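Local structure of Tox3 (Phaeosphaeria nodorum, 6WES) at residues I7-R12 / V27-D32; G40-L45 / F106-M111; P86-P91 / C131-E136; P125-V130 / L144-R149. The protein acts as a necrotrophic effector of its fungal source, probably recognised through the host determinant Snn3 after protease removal of a pro-domain, this chain being the part after it. All blocks are in the same frame, centred on the assembly; numbering follows the deposited sequence.

Contact 1 (I7-R12 / V27-D32); sequences INFGTR and VKVRAD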
loop_
_atom_site.group_PDB
_atom_site.type_symbol
_atom_site.label_atom_id
_atom_site.label_comp_id
_atom_site.label_asym_id
_atom_site.label_seq_id
_atom_site.Cartn_x
_atom_site.Cartn_y
_atom_site.Cartn_z
ATOM N N ILE A 7 7.680 11.583 -2.397
ATOM C CA ILE A 7 7.492 10.809 -3.612
ATOM C C ILE A 7 6.181 10.069 -3.459
ATOM O O ILE A 7 5.815 9.643 -2.363
ATOM C CB ILE A 7 8.678 9.838 -3.864
ATOM C CG1 ILE A 7 8.468 9.009 -5.141
ATOM C CG2 ILE A 7 8.869 8.895 -2.698
ATOM C CD1 ILE A 7 8.793 9.729 -6.423
ATOM N N ASN A 8 5.487 9.882 -4.568
ATOM C CA ASN A 8 4.216 9.184 -4.580
ATOM C C ASN A 8 4.355 7.884 -5.348
ATOM O O ASN A 8 5.117 7.796 -6.313
ATOM C CB ASN A 8 3.125 10.050 -5.218
ATOM C CG ASN A 8 2.538 11.059 -4.237
ATOM O OD1 ASN A 8 1.361 10.977 -3.857
ATOM N ND2 ASN A 8 3.365 11.999 -3.803
ATOM N N PHE A 9 3.605 6.874 -4.917
ATOM C CA PHE A 9 3.481 5.614 -5.624
ATOM C C PHE A 9 2.011 5.234 -5.713
ATOM O O PHE A 9 1.188 5.631 -4.876
ATOM C CB PHE A 9 4.185 4.484 -4.855
ATOM C CG PHE A 9 5.642 4.737 -4.606
ATOM C CD1 PHE A 9 6.535 4.897 -5.672
ATOM C CD2 PHE A 9 6.123 4.861 -3.322
ATOM C CE1 PHE A 9 7.890 5.144 -5.439
ATOM C CE2 PHE A 9 7.470 5.099 -3.094
ATOM C CZ PHE A 9 8.351 5.231 -4.146
ATOM N N GLY A 10 1.689 4.430 -6.716
ATOM C CA GLY A 10 0.332 3.943 -6.838
ATOM C C GLY A 10 0.314 2.603 -7.542
ATOM O O GLY A 10 1.060 2.389 -8.510
ATOM N N THR A 11 -0.538 1.693 -7.089
ATOM C CA THR A 11 -0.714 0.393 -7.723
ATOM C C THR A 11 -2.199 0.115 -7.895
ATOM O O THR A 11 -2.988 0.255 -6.943
ATOM C CB THR A 11 -0.030 -0.697 -6.901
ATOM O OG1 THR A 11 1.359 -0.347 -6.768
ATOM C CG2 THR A 11 -0.174 -2.069 -7.556
ATOM N N ARG A 12 -2.569 -0.294 -9.099
ATOM C CA ARG A 12 -3.909 -0.759 -9.412
ATOM C C ARG A 12 -3.876 -2.281 -9.436
ATOM O O ARG A 12 -2.905 -2.882 -9.918
ATOM C CB ARG A 12 -4.317 -0.231 -10.801
ATOM C CG ARG A 12 -5.609 -0.806 -11.386
ATOM C CD ARG A 12 -6.060 -0.027 -12.617
ATOM N NE ARG A 12 -6.326 1.372 -12.275
ATOM C CZ ARG A 12 -6.605 2.327 -13.167
ATOM N NH1 ARG A 12 -6.644 2.025 -14.461
ATOM N NH2 ARG A 12 -6.857 3.565 -12.766
ATOM N N VAL A 27 -4.646 2.020 -5.170
ATOM C CA VAL A 27 -4.082 2.372 -3.869
ATOM C C VAL A 27 -2.919 3.314 -4.131
ATOM O O VAL A 27 -2.039 2.996 -4.941
ATOM C CB VAL A 27 -3.600 1.119 -3.115
ATOM C CG1 VAL A 27 -3.017 1.503 -1.761
ATOM C CG2 VAL A 27 -4.750 0.144 -2.919
ATOM N N LYS A 28 -2.918 4.470 -3.485
ATOM C CA LYS A 28 -1.837 5.434 -3.666
ATOM C C LYS A 28 -1.280 5.838 -2.311
ATOM O O LYS A 28 -2.028 6.014 -1.341
ATOM C CB LYS A 28 -2.325 6.692 -4.401
ATOM C CG LYS A 28 -2.803 6.445 -5.819
ATOM C CD LYS A 28 -3.298 7.728 -6.430
ATOM C CE LYS A 28 -3.935 7.493 -7.798
ATOM N NZ LYS A 28 -4.391 8.788 -8.406
ATOM N N VAL A 29 0.044 5.972 -2.248
ATOM C CA VAL A 29 0.718 6.376 -1.022
ATOM C C VAL A 29 1.714 7.480 -1.330
ATOM O O VAL A 29 2.127 7.679 -2.477
ATOM C CB VAL A 29 1.431 5.199 -0.335
ATOM C CG1 VAL A 29 0.422 4.101 0.038
ATOM C CG2 VAL A 29 2.547 4.632 -1.233
ATOM N N ARG A 30 2.120 8.191 -0.276
ATOM C CA ARG A 30 3.179 9.184 -0.339
ATOM C C ARG A 30 4.215 8.786 0.699
ATOM O O ARG A 30 3.858 8.281 1.774
ATOM C CB ARG A 30 2.600 10.563 0.003
ATOM C CG ARG A 30 3.636 11.669 0.144
ATOM C CD ARG A 30 2.953 13.000 0.241
ATOM N NE ARG A 30 3.890 14.001 0.727
ATOM C CZ ARG A 30 3.862 15.285 0.391
ATOM N NH1 ARG A 30 2.950 15.747 -0.458
ATOM N NH2 ARG A 30 4.770 16.101 0.896
ATOM N N ALA A 31 5.493 8.983 0.378
ATOM C CA ALA A 31 6.572 8.827 1.352
ATOM C C ALA A 31 7.270 10.166 1.493
ATOM O O ALA A 31 7.606 10.812 0.485
ATOM C CB ALA A 31 7.592 7.764 0.938
ATOM N N ASP A 32 7.486 10.593 2.727
ATOM C CA ASP A 32 8.252 11.802 2.994
ATOM C C ASP A 32 9.567 11.376 3.634
ATOM O O ASP A 32 9.573 10.527 4.543
ATOM C CB ASP A 32 7.459 12.776 3.885
ATOM C CG ASP A 32 6.363 13.528 3.107
ATOM O OD1 ASP A 32 6.590 14.668 2.637
ATOM O OD2 ASP A 32 5.253 12.983 2.965
HETATM O O HOH W 1 0.336 8.883 -4.491
#
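Val29 meets the Phe9 ring at its edge, near the ring plane. Its CG2 lies 4.1 Å from the rim carbon Phe9 CD2 and 4.0 Å from Phe9 CB. On the other face of the sheet Asn8 lies across Arg30, the amide and guanidinium planes turned 72° apart. Asn8 ND2 rests on the aliphatic part of the arginine, 4.0 Å from Arg30 CG, which chi1 of 173° sets anti to the backbone N. The guanidinium itself is held at its edge by Asp32 in a side-on, two-pronged salt bridge. Arg30 NE donates to Asp32 OD2 at 2.8 Å, while Arg30 NH2 reaches the syn lone pair of Asp32 OD1 at 2.9 Å.

The two segments form the antiparallel hairpin of strands 2-16 and 23-36 in this disulfide-bonded beta-barrel effector. Ile7-Ala31, Phe9-Val29 and Thr11-Val27 are its hydrogen-bonded pairs, two bonds each, and Phe9 N to Val29 O measures 3.0 Å. Their side chains share one face, where Phe102 of strand 92-105 packs on Thr11 and Val29. Gly10 and Lys28 form a non-hydrogen-bonded pair, CA atoms 4.1 Å apart. Beyond CG the Lys28 chain leads away from Gly10, and its NZ bonds to the backbone O of Glu158.

Contact 2 (G40-L45 / F106-M111); sequences GPNQVL and FDRTRM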
loop_
_atom_site.group_PDB
_atom_site.type_symbol
_atom_site.label_atom_id
_atom_site.label_comp_id
_atom_site.label_asym_id
_atom_site.label_seq_id
_atom_site.Cartn_x
_atom_site.Cartn_y
_atom_site.Cartn_z
ATOM N N GLY A 40 25.664 13.060 5.487
ATOM C CA GLY A 40 26.293 12.166 4.534
ATOM C C GLY A 40 25.399 11.068 3.991
ATOM O O GLY A 40 24.243 10.889 4.389
ATOM N N PRO A 41 25.951 10.286 3.067
ATOM C CA PRO A 41 25.124 9.362 2.284
ATOM C C PRO A 41 24.669 8.138 3.054
ATOM O O PRO A 41 23.739 7.467 2.592
ATOM C CB PRO A 41 26.061 8.959 1.138
ATOM C CG PRO A 41 27.439 9.129 1.709
ATOM C CD PRO A 41 27.361 10.307 2.620
ATOM N N ASN A 42 25.303 7.808 4.178
ATOM C CA ASN A 42 24.988 6.621 4.955
ATOM C C ASN A 42 24.190 6.962 6.210
ATOM O O ASN A 42 24.125 6.161 7.152
ATOM C CB ASN A 42 26.278 5.847 5.267
ATOM C CG ASN A 42 27.145 5.626 4.010
ATOM O OD1 ASN A 42 26.680 5.056 3.031
ATOM N ND2 ASN A 42 28.388 6.099 4.036
ATOM N N GLN A 43 23.568 8.134 6.240
ATOM C CA GLN A 43 22.793 8.517 7.406
ATOM C C GLN A 43 21.526 7.680 7.539
ATOM O O GLN A 43 20.928 7.230 6.558
ATOM C CB GLN A 43 22.414 9.992 7.348
ATOM C CG GLN A 43 21.442 10.373 6.237
ATOM C CD GLN A 43 21.229 11.879 6.189
ATOM O OE1 GLN A 43 20.231 12.404 6.704
ATOM N NE2 GLN A 43 22.174 12.581 5.583
ATOM N N VAL A 44 21.131 7.461 8.791
ATOM C CA VAL A 44 19.838 6.852 9.066
ATOM C C VAL A 44 18.765 7.796 8.554
ATOM O O VAL A 44 18.890 9.018 8.690
ATOM C CB VAL A 44 19.716 6.655 10.589
ATOM C CG1 VAL A 44 18.328 6.303 10.983
ATOM C CG2 VAL A 44 20.698 5.600 11.100
ATOM N N LEU A 45 17.713 7.251 7.936
ATOM C CA LEU A 45 16.640 8.054 7.358
ATOM C C LEU A 45 15.347 7.747 8.081
ATOM O O LEU A 45 15.104 6.600 8.454
ATOM C CB LEU A 45 16.442 7.750 5.862
ATOM C CG LEU A 45 17.654 8.066 4.991
ATOM C CD1 LEU A 45 17.403 7.507 3.590
ATOM C CD2 LEU A 45 17.867 9.571 4.937
ATOM N N PHE A 106 16.746 3.028 -2.392
ATOM C CA PHE A 106 17.748 4.089 -2.365
ATOM C C PHE A 106 19.022 3.666 -3.088
ATOM O O PHE A 106 19.369 2.478 -3.157
ATOM C CB PHE A 106 18.144 4.428 -0.923
ATOM C CG PHE A 106 16.998 4.940 -0.095
ATOM C CD1 PHE A 106 16.640 6.280 -0.153
ATOM C CD2 PHE A 106 16.265 4.091 0.714
ATOM C CE1 PHE A 106 15.584 6.769 0.571
ATOM C CE2 PHE A 106 15.201 4.595 1.483
ATOM C CZ PHE A 106 14.853 5.930 1.393
ATOM N N ASP A 107 19.729 4.658 -3.616
ATOM C CA ASP A 107 21.092 4.475 -4.119
ATOM C C ASP A 107 22.005 5.353 -3.268
ATOM O O ASP A 107 22.224 6.532 -3.574
ATOM C CB ASP A 107 21.220 4.822 -5.594
ATOM C CG ASP A 107 22.639 4.646 -6.123
ATOM O OD1 ASP A 107 23.571 4.378 -5.336
ATOM O OD2 ASP A 107 22.807 4.758 -7.350
ATOM N N ARG A 108 22.564 4.757 -2.204
ATOM C CA ARG A 108 23.354 5.540 -1.262
ATOM C C ARG A 108 24.698 5.955 -1.838
ATOM O O ARG A 108 25.335 6.851 -1.281
ATOM C CB ARG A 108 23.510 4.844 0.087
ATOM C CG ARG A 108 22.210 4.817 0.914
ATOM C CD ARG A 108 22.471 4.191 2.236
ATOM N NE ARG A 108 21.344 4.113 3.160
ATOM C CZ ARG A 108 20.987 5.072 4.009
ATOM N NH1 ARG A 108 21.597 6.244 3.983
ATOM N NH2 ARG A 108 19.998 4.873 4.885
ATOM N N THR A 109 25.140 5.349 -2.946
ATOM C CA THR A 109 26.363 5.832 -3.597
ATOM C C THR A 109 26.208 7.222 -4.194
ATOM O O THR A 109 27.224 7.858 -4.513
ATOM C CB THR A 109 26.879 4.872 -4.684
ATOM O OG1 THR A 109 26.084 4.985 -5.869
ATOM C CG2 THR A 109 26.900 3.429 -4.195
ATOM N N ARG A 110 24.976 7.709 -4.329
ATOM C CA ARG A 110 24.685 8.994 -4.951
ATOM C C ARG A 110 24.006 9.942 -3.974
ATOM O O ARG A 110 23.344 10.896 -4.392
ATOM C CB ARG A 110 23.832 8.808 -6.207
ATOM C CG ARG A 110 24.591 8.087 -7.306
ATOM C CD ARG A 110 23.727 7.986 -8.579
ATOM N NE ARG A 110 24.436 7.297 -9.667
ATOM C CZ ARG A 110 25.313 7.864 -10.489
ATOM N NH1 ARG A 110 25.626 9.150 -10.378
ATOM N NH2 ARG A 110 25.892 7.125 -11.433
ATOM N N MET A 111 24.182 9.717 -2.677
ATOM C CA MET A 111 23.435 10.446 -1.658
ATOM C C MET A 111 24.310 11.408 -0.850
ATOM O O MET A 111 24.082 11.633 0.341
ATOM C CB MET A 111 22.642 9.481 -0.772
ATOM C CG MET A 111 21.383 9.035 -1.484
ATOM S SD MET A 111 20.346 7.869 -0.590
ATOM C CE MET A 111 20.294 8.603 1.038
#
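Arg108 NH1 reaches into the loop 40-45 and donates to two backbone carbonyls. Pro41 O takes it at 2.8 Å with an N-H...O angle of 152°, lying in the guanidinium plane. Gln43 O, tilted 19° from that plane, also sits 2.8 Å from Arg108 NH1 and gets a weak second bond from NH2. Beside this polar grip, Leu45 and Phe106 reach toward each other tip to tip: Leu45 CD1 lies over one face of the ring, offset toward the rim, 3.6 Å from Phe106 CE1. Met111 closes the apolar side, its CE 4.0 Å from Leu45 CD1 and its CB against Pro41 CB.

The carbonyls are presented by a type I beta turn from Gly40 to Gln43, while Arg108 starts from a short 3-10 turn. Arg108 is extended from CG to NE, which spans the gap between the two loops. Gln43 NE2 ties the end of its turn back to the start, donating to Gly40 O at 2.9 Å and also to Glu36 O. Further out, Arg108 NE bonds to Ala70 O, Val66 touches both Leu45 and Arg108, and Phe35 of strand 23-36 packs against Met111 and Gln43.

Contact 3 (P86-P91 / C131-E136); sequences PTTSPP and CIRADE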
loop_
_atom_site.group_PDB
_atom_site.type_symbol
_atom_site.label_atom_id
_atom_site.label_comp_id
_atom_site.label_asym_id
_atom_site.label_seq_id
_atom_site.Cartn_x
_atom_site.Cartn_y
_atom_site.Cartn_z
ATOM N N PRO A 86 -27.652 -7.297 -3.363
ATOM C CA PRO A 86 -29.015 -7.188 -2.825
ATOM C C PRO A 86 -30.030 -7.970 -3.635
ATOM O O PRO A 86 -31.197 -7.588 -3.676
ATOM C CB PRO A 86 -29.305 -5.689 -2.920
ATOM C CG PRO A 86 -28.578 -5.283 -4.144
ATOM C CD PRO A 86 -27.331 -6.155 -4.238
ATOM N N THR A 87 -29.636 -9.076 -4.263
ATOM C CA THR A 87 -30.639 -9.855 -4.987
ATOM C C THR A 87 -31.433 -10.792 -4.085
ATOM O O THR A 87 -32.453 -11.327 -4.533
ATOM C CB THR A 87 -30.015 -10.620 -6.156
ATOM O OG1 THR A 87 -29.078 -11.575 -5.659
ATOM C CG2 THR A 87 -29.311 -9.667 -7.110
ATOM N N THR A 88 -31.020 -10.973 -2.829
ATOM C CA THR A 88 -31.690 -11.835 -1.868
ATOM C C THR A 88 -31.998 -11.061 -0.592
ATOM O O THR A 88 -31.421 -9.999 -0.327
ATOM C CB THR A 88 -30.819 -13.053 -1.504
ATOM O OG1 THR A 88 -29.581 -12.614 -0.908
ATOM C CG2 THR A 88 -30.509 -13.877 -2.748
ATOM N N SER A 89 -32.911 -11.620 0.202
ATOM C CA SER A 89 -33.230 -11.118 1.533
ATOM C C SER A 89 -32.996 -12.240 2.536
ATOM O O SER A 89 -33.671 -13.279 2.451
ATOM C CB SER A 89 -34.688 -10.661 1.615
ATOM O OG SER A 89 -34.870 -9.457 0.897
ATOM N N PRO A 90 -32.058 -12.106 3.488
ATOM C CA PRO A 90 -31.115 -10.987 3.609
ATOM C C PRO A 90 -30.142 -10.968 2.423
ATOM O O PRO A 90 -29.992 -11.959 1.718
ATOM C CB PRO A 90 -30.356 -11.296 4.916
ATOM C CG PRO A 90 -31.111 -12.415 5.574
ATOM C CD PRO A 90 -31.778 -13.165 4.471
ATOM N N PRO A 91 -29.534 -9.822 2.166
ATOM C CA PRO A 91 -28.511 -9.750 1.116
ATOM C C PRO A 91 -27.275 -10.534 1.527
ATOM O O PRO A 91 -27.093 -10.912 2.686
ATOM C CB PRO A 91 -28.195 -8.255 1.072
ATOM C CG PRO A 91 -28.414 -7.800 2.492
ATOM C CD PRO A 91 -29.664 -8.555 2.891
ATOM N N CYS A 131 -17.827 -13.238 3.693
ATOM C CA CYS A 131 -19.204 -12.931 3.323
ATOM C C CYS A 131 -20.199 -13.619 4.253
ATOM O O CYS A 131 -19.953 -14.719 4.750
ATOM C CB CYS A 131 -19.550 -13.382 1.906
ATOM S SG CYS A 131 -18.532 -12.643 0.662
ATOM N N ILE A 132 -21.336 -12.964 4.460
ATOM C CA ILE A 132 -22.445 -13.546 5.210
ATOM C C ILE A 132 -23.753 -13.164 4.528
ATOM O O ILE A 132 -23.876 -12.096 3.918
ATOM C CB ILE A 132 -22.424 -13.088 6.691
ATOM C CG1 ILE A 132 -23.512 -13.789 7.499
ATOM C CG2 ILE A 132 -22.621 -11.587 6.809
ATOM C CD1 ILE A 132 -23.323 -13.650 9.000
ATOM N N ARG A 133 -24.752 -14.039 4.645
ATOM C CA ARG A 133 -26.118 -13.678 4.265
ATOM C C ARG A 133 -26.763 -13.076 5.510
ATOM O O ARG A 133 -27.240 -13.795 6.392
ATOM C CB ARG A 133 -26.872 -14.915 3.797
ATOM C CG ARG A 133 -26.487 -15.422 2.424
ATOM C CD ARG A 133 -27.355 -14.793 1.344
ATOM N NE ARG A 133 -28.723 -14.552 1.800
ATOM C CZ ARG A 133 -29.784 -15.252 1.407
ATOM N NH1 ARG A 133 -29.645 -16.252 0.544
ATOM N NH2 ARG A 133 -30.987 -14.950 1.874
ATOM N N ALA A 134 -26.773 -11.747 5.589
ATOM C CA ALA A 134 -27.245 -11.051 6.781
ATOM C C ALA A 134 -27.431 -9.576 6.454
ATOM O O ALA A 134 -26.977 -9.081 5.420
ATOM C CB ALA A 134 -26.265 -11.225 7.946
ATOM N N ASP A 135 -28.092 -8.870 7.365
ATOM C CA ASP A 135 -28.358 -7.451 7.180
ATOM C C ASP A 135 -27.212 -6.553 7.642
ATOM O O ASP A 135 -27.318 -5.330 7.502
ATOM C CB ASP A 135 -29.650 -7.054 7.905
ATOM C CG ASP A 135 -30.858 -7.871 7.455
ATOM O OD1 ASP A 135 -31.173 -7.872 6.243
ATOM O OD2 ASP A 135 -31.507 -8.505 8.320
ATOM N N GLU A 136 -26.122 -7.118 8.171
ATOM C CA GLU A 136 -25.013 -6.351 8.725
ATOM C C GLU A 136 -23.730 -6.749 8.006
ATOM O O GLU A 136 -23.548 -7.931 7.702
ATOM C CB GLU A 136 -24.851 -6.722 10.210
ATOM C CG GLU A 136 -26.155 -6.674 11.018
ATOM C CD GLU A 136 -26.672 -8.060 11.406
ATOM O OE1 GLU A 136 -26.261 -8.576 12.470
ATOM O OE2 GLU A 136 -27.505 -8.626 10.662
#
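Ala134 N donates to Pro91 O at 3.0 Å, pairing the backbone where strand 126-133 runs out with the end of the proline-rich loop 86-91, whose Ser89-Pro90 peptide is cis. The same oxygen receives a CA-H...O contact from Arg133 CA. Arg133 then folds back over the loop. Its chain is bent, with chi2 at -91° and chi3 at -34°, placing CD and then NE toward Thr88 and Pro90.

Thr88 crosses the arginine at about a right angle, and OG1 stands over the centre of the guanidinium, 3.4 Å above its plane. That hydroxyl gives its proton to Pro90 O at 2.7 Å. Pro90 O also takes a weak bond from Arg133 NE, 2.9 Å long but bent to 117° at the hydrogen, so one carbonyl ties the threonine and the arginine together. The pyrrolidine ring of Pro90 crosses Arg133 as well, CD lying 3.2 Å from Arg133 NH2, while CB packs 3.6 Å from Ala134 CA. Asp135 OD1 touches the proline pair, 3.7 Å from Pro91 CD.

The contact lies at the surface, its centre about 30 Å from the centre of the chain. The loop links strands 72-85 and 92-105; strand 92-105 borders 126-133 through the Cys94-Cys131 disulfide and the backbone bonding of Ile132 with Arg93, and Thr92 touches Arg133.

Contact 4 (P125-V130 / L144-R149); sequences PTMHEV and LECSTR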
loop_
_atom_site.group_PDB
_atom_site.type_symbol
_atom_site.label_atom_id
_atom_site.label_comp_id
_atom_site.label_asym_id
_atom_site.label_seq_id
_atom_site.Cartn_x
_atom_site.Cartn_y
_atom_site.Cartn_z
ATOM N N PRO A 125 -0.200 -7.463 -4.693
ATOM C CA PRO A 125 -1.016 -7.383 -3.482
ATOM C C PRO A 125 -1.781 -8.687 -3.281
ATOM O O PRO A 125 -1.748 -9.584 -4.122
ATOM C CB PRO A 125 -1.994 -6.261 -3.831
ATOM C CG PRO A 125 -2.233 -6.451 -5.330
ATOM C CD PRO A 125 -0.894 -6.926 -5.889
ATOM N N THR A 126 -2.460 -8.786 -2.145
ATOM C CA THR A 126 -3.415 -9.860 -1.915
ATOM C C THR A 126 -4.728 -9.262 -1.439
ATOM O O THR A 126 -4.748 -8.220 -0.779
ATOM C CB THR A 126 -2.914 -10.860 -0.878
ATOM O OG1 THR A 126 -2.690 -10.199 0.379
ATOM C CG2 THR A 126 -1.621 -11.526 -1.362
ATOM N N MET A 127 -5.832 -9.910 -1.776
ATOM C CA MET A 127 -7.144 -9.506 -1.303
ATOM C C MET A 127 -7.758 -10.662 -0.541
ATOM O O MET A 127 -7.460 -11.833 -0.807
ATOM C CB MET A 127 -8.079 -9.089 -2.440
ATOM C CG MET A 127 -9.415 -8.491 -1.948
ATOM S SD MET A 127 -10.448 -7.816 -3.264
ATOM C CE MET A 127 -9.464 -6.332 -3.597
ATOM N N HIS A 128 -8.607 -10.319 0.417
ATOM C CA HIS A 128 -9.166 -11.251 1.376
ATOM C C HIS A 128 -10.638 -10.905 1.532
ATOM O O HIS A 128 -10.992 -9.726 1.544
ATOM C CB HIS A 128 -8.366 -11.074 2.689
ATOM C CG HIS A 128 -6.887 -11.197 2.475
ATOM N ND1 HIS A 128 -6.228 -12.396 2.619
ATOM C CD2 HIS A 128 -5.954 -10.301 2.056
ATOM C CE1 HIS A 128 -4.950 -12.234 2.324
ATOM N NE2 HIS A 128 -4.757 -10.972 1.968
ATOM N N GLU A 129 -11.501 -11.921 1.593
ATOM C CA GLU A 129 -12.947 -11.710 1.558
ATOM C C GLU A 129 -13.621 -12.532 2.653
ATOM O O GLU A 129 -13.255 -13.689 2.884
ATOM C CB GLU A 129 -13.519 -12.172 0.177
ATOM C CG GLU A 129 -15.064 -12.115 0.016
ATOM C CD GLU A 129 -15.610 -12.845 -1.246
ATOM O OE1 GLU A 129 -15.460 -14.069 -1.323
ATOM O OE2 GLU A 129 -16.187 -12.201 -2.142
ATOM N N VAL A 130 -14.616 -11.947 3.328
ATOM C CA VAL A 130 -15.507 -12.702 4.211
ATOM C C VAL A 130 -16.938 -12.274 3.908
ATOM O O VAL A 130 -17.220 -11.075 3.824
ATOM C CB VAL A 130 -15.139 -12.536 5.709
ATOM C CG1 VAL A 130 -15.057 -11.068 6.132
ATOM C CG2 VAL A 130 -16.072 -13.363 6.627
ATOM N N LEU A 144 -11.044 -15.344 3.817
ATOM C CA LEU A 144 -10.516 -16.280 2.821
ATOM C C LEU A 144 -9.775 -15.486 1.748
ATOM O O LEU A 144 -10.304 -14.493 1.240
ATOM C CB LEU A 144 -11.659 -17.047 2.146
ATOM C CG LEU A 144 -12.476 -18.057 2.965
ATOM C CD1 LEU A 144 -13.777 -18.424 2.258
ATOM C CD2 LEU A 144 -11.657 -19.302 3.232
ATOM N N GLU A 145 -8.581 -15.932 1.370
ATOM C CA GLU A 145 -7.811 -15.200 0.374
ATOM C C GLU A 145 -8.369 -15.420 -1.036
ATOM O O GLU A 145 -8.715 -16.538 -1.420
ATOM C CB GLU A 145 -6.341 -15.628 0.429
ATOM C CG GLU A 145 -5.407 -14.767 -0.406
ATOM C CD GLU A 145 -3.941 -15.022 -0.106
ATOM O OE1 GLU A 145 -3.601 -15.302 1.064
ATOM O OE2 GLU A 145 -3.132 -14.939 -1.047
ATOM N N CYS A 146 -8.449 -14.327 -1.804
ATOM C CA CYS A 146 -8.883 -14.273 -3.192
ATOM C C CYS A 146 -7.707 -14.557 -4.125
ATOM O O CYS A 146 -6.567 -14.703 -3.686
ATOM C CB CYS A 146 -9.417 -12.876 -3.480
ATOM S SG CYS A 146 -10.695 -12.285 -2.355
ATOM N N SER A 147 -7.963 -14.634 -5.431
ATOM C CA SER A 147 -6.857 -14.710 -6.374
ATOM C C SER A 147 -6.629 -13.360 -7.046
ATOM O O SER A 147 -7.571 -12.614 -7.327
ATOM C CB SER A 147 -7.063 -15.824 -7.409
ATOM O OG SER A 147 -8.323 -15.690 -8.046
ATOM N N THR A 148 -5.358 -13.024 -7.252
ATOM C CA THR A 148 -4.987 -11.778 -7.908
ATOM C C THR A 148 -5.025 -12.013 -9.414
ATOM O O THR A 148 -4.325 -12.896 -9.929
ATOM C CB THR A 148 -3.600 -11.346 -7.432
ATOM O OG1 THR A 148 -3.628 -11.176 -6.008
ATOM C CG2 THR A 148 -3.158 -10.020 -8.092
ATOM N N ARG A 149 -5.846 -11.244 -10.129
ATOM C CA ARG A 149 -5.901 -11.390 -11.577
ATOM C C ARG A 149 -4.771 -10.643 -12.252
ATOM O O ARG A 149 -4.153 -11.167 -13.175
ATOM C CB ARG A 149 -7.238 -10.924 -12.128
ATOM C CG ARG A 149 -7.454 -11.646 -13.465
ATOM C CD ARG A 149 -8.516 -11.050 -14.264
ATOM N NE ARG A 149 -9.803 -11.246 -13.627
ATOM C CZ ARG A 149 -10.904 -10.683 -14.082
ATOM N NH1 ARG A 149 -10.853 -9.954 -15.190
ATOM N NH2 ARG A 149 -12.043 -10.856 -13.434
HETATM O O HOH W 2 -5.034 -12.335 -3.473
#
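His128 and Glu145 lie side by side and point the same way, the imidazole and carboxylate planes 64° apart. They are a non-hydrogen-bonded pair in the antiparallel hairpin of strands 126-133 and 144-153. Glu145 OE1 comes obliquely to the ring, 3.6 Å from His128 CE1; a negative carboxylate this close could stabilise a positive charge on the histidine. Thr126 holds the ring at NE2: His128 NE2 and Thr126 OG1 share a hydrogen bond of 2.7 Å, in which either could donate. The methyl of the same threonine touches the carboxylate, with Thr126 CG2 3.7 Å from Glu145 OE2.

Cys146 meets Met127 and Glu129. With Met127 CG anti to the backbone N (chi1 -173°), that carbon approaches to 4.0 Å from Cys146 SG. The sulfur also touches Glu129 CB at 3.8 Å, and its disulfide to Cys17 ties the hairpin to the end of strand 2-16. The carboxylate of Glu129 turns to partners outside the hairpin, Tyr96 OH and the backbone N of Glu19.

Glu129 and Leu144 exchange two backbone bonds, and Cys146 N donates to Met127 O at 2.9 Å. Beyond this the strands part, and Ser147 and Arg149 bond with strand 2-16 instead. A water bridges the split, accepting from Met127 N and donating to Cys146 O at 2.8 Å.

From the N terminus, contact 1 comes first and stands in series with the rest: it closes the hairpin of strands 2-16 and 23-36. Contact 2 opens at 40-45 and closes only at 106-111, joining the loop between strands 23-36 and 45-53 to that between 92-105 and 126-133. Inside that span contact 3 opens at 86-91, and it closes later, at 131-136, so the two cross. Contact 4 opens at 125-130, before contact 3 has closed, and ends at 144-149, crossing it in turn; none nests in another. Contacts 2 and 3 lie on opposite sides of the chain's centre. Contacts 3 and 4 share strand 126-133, and strand 144-153 neighbours strand 2-16 of contact 1.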